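Local coordinates for putative hexose oxidase (Nonomuraea sp. ATCC 39727, PDB 5AWV), which probably oxidises a sugar of teicoplanin-type glycopeptide antibiotics with a covalently attached FAD cofactor, at residues A212-G217 with A414-Q419. Residues are numbered along the deposited sequence; the frame is centred on the assembly and turned at random.
Sequences AHTGGG and ATALPQ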
loop_
_atom_site.group_PDB
_atom_site.type_symbol
_atom_site.label_atom_id
_atom_site.label_comp_id
_atom_site.label_asym_id
_atom_site.label_seq_id
_atom_site.Cartn_x
_atom_site.Cartn_y
_atom_site.Cartn_z
ATOM N N ALA A 212 -10.253 11.636 6.883
ATOM C CA ALA A 212 -10.680 10.697 5.935
ATOM C C ALA A 212 -9.496 9.947 5.276
ATOM O O ALA A 212 -9.690 8.860 4.691
ATOM C CB ALA A 212 -11.506 11.317 4.889
ATOM N N HIS A 213 -8.331 10.589 5.254
ATOM C CA HIS A 213 -7.141 9.989 4.691
ATOM C C HIS A 213 -6.371 9.134 5.656
ATOM O O HIS A 213 -5.298 8.624 5.271
ATOM C CB HIS A 213 -6.250 11.072 4.091
ATOM C CG HIS A 213 -6.784 11.630 2.825
ATOM N ND1 HIS A 213 -7.647 12.712 2.771
ATOM C CD2 HIS A 213 -6.650 11.194 1.563
ATOM C CE1 HIS A 213 -8.014 12.896 1.518
ATOM N NE2 HIS A 213 -7.406 11.989 0.769
ATOM N N THR A 214 -6.853 8.941 6.876
ATOM C CA THR A 214 -6.299 8.007 7.862
ATOM C C THR A 214 -6.992 6.604 7.740
ATOM O O THR A 214 -7.276 5.979 8.695
ATOM C CB THR A 214 -6.400 8.496 9.327
ATOM O OG1 THR A 214 -7.775 8.626 9.728
ATOM C CG2 THR A 214 -5.753 9.797 9.449
ATOM N N GLY A 215 -7.207 6.142 6.551
ATOM C CA GLY A 215 -7.800 4.836 6.290
ATOM C C GLY A 215 -9.009 4.840 5.371
ATOM O O GLY A 215 -9.579 3.764 5.129
ATOM N N GLY A 216 -9.369 5.994 4.774
ATOM C CA GLY A 216 -10.511 5.981 3.835
ATOM C C GLY A 216 -10.303 5.283 2.515
ATOM O O GLY A 216 -11.258 4.858 1.831
ATOM N N GLY A 217 -9.033 5.152 2.130
ATOM C CA GLY A 217 -8.682 4.503 0.874
ATOM C C GLY A 217 -8.579 5.488 -0.271
ATOM O O GLY A 217 -9.206 6.563 -0.274
ATOM N N ALA A 414 -10.953 7.563 15.949
ATOM C CA ALA A 414 -9.836 8.522 15.888
ATOM C C ALA A 414 -9.144 8.537 14.609
ATOM O O ALA A 414 -8.482 9.544 14.278
ATOM C CB ALA A 414 -8.851 8.357 17.051
ATOM N N THR A 415 -9.285 7.443 13.857
ATOM C CA THR A 415 -8.874 7.408 12.462
ATOM C C THR A 415 -9.956 6.767 11.686
ATOM O O THR A 415 -10.929 6.299 12.251
ATOM C CB THR A 415 -7.544 6.617 12.203
ATOM O OG1 THR A 415 -7.763 5.206 12.398
ATOM C CG2 THR A 415 -6.454 7.126 13.093
ATOM N N ALA A 416 -9.795 6.703 10.373
ATOM C CA ALA A 416 -10.800 6.067 9.517
ATOM C C ALA A 416 -10.723 4.498 9.567
ATOM O O ALA A 416 -11.678 3.814 9.136
ATOM C CB ALA A 416 -10.743 6.585 8.101
ATOM N N LEU A 417 -9.684 3.957 10.187
ATOM C CA LEU A 417 -9.603 2.486 10.414
ATOM C C LEU A 417 -10.388 2.106 11.672
ATOM O O LEU A 417 -9.942 2.429 12.773
ATOM C CB LEU A 417 -8.162 2.054 10.582
ATOM C CG LEU A 417 -7.151 2.264 9.528
ATOM C CD1 LEU A 417 -5.769 1.813 10.040
ATOM C CD2 LEU A 417 -7.555 1.488 8.258
ATOM N N PRO A 418 -11.498 1.396 11.529
ATOM C CA PRO A 418 -12.337 1.116 12.725
ATOM C C PRO A 418 -11.834 -0.090 13.568
ATOM O O PRO A 418 -12.259 -0.257 14.676
ATOM C CB PRO A 418 -13.679 0.824 12.140
ATOM C CG PRO A 418 -13.367 0.194 10.801
ATOM C CD PRO A 418 -12.159 0.890 10.301
ATOM N N GLN A 419 -11.001 -0.948 12.984
ATOM C CA GLN A 419 -10.591 -2.196 13.640
ATOM C C GLN A 419 -9.393 -1.952 14.498
ATOM O O GLN A 419 -8.269 -1.957 14.017
ATOM C CB GLN A 419 -10.293 -3.311 12.605
ATOM C CG GLN A 419 -11.509 -3.691 11.818
ATOM C CD GLN A 419 -11.667 -2.929 10.495
ATOM O OE1 GLN A 419 -10.905 -2.021 10.174
ATOM N NE2 GLN A 419 -12.606 -3.363 9.683
HETATM O O HOH W 1 -10.821 2.050 6.894
#
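T214 and G215 face T415, A416 and L417 where two loops meet in a buried contact, the CA atoms of G215 and A416 lying 4.6 Å apart. The straightest bond across runs from one amide. A416 N donates to T214 OG1 at 2.9 Å with an N-H...O angle of 149°, while the T214 carbonyl oxygen accepts weak, bent bonds from A416 N and from L417 N. With chi1 at 64°, the T214 hydroxyl sits between its own backbone N and carbonyl carbon, beside the oxygen that shares A416 N; the same hydroxyl also bonds to W211 O. Its OG1 lies 3.2 Å from T415 CB. T415 OG1 turns back to accept from L417 N at 3.2 Å, closing an ST turn, and is also bonded to R420 NH2. The A416 methyl points into the bend of the glycine loop, with CB 3.6 Å from G216 N, and it also packs on L502. L417 brings CD2 to 3.9 Å from G215 CA, which has no side chain to hold it off. A water lies 2.8 Å from G215 O and 3.0 Å from A416 O, within hydrogen-bonding distance of both. The ST turn shapes 415-417, and its A416 amide, bonded to T214, joins the loop between strands 395-402 and 424-432 to the glycine-rich loop before strand 223-229 of this FAD-linked oxidase, with the L417 side chain about 9 Å from the flavin cofactor.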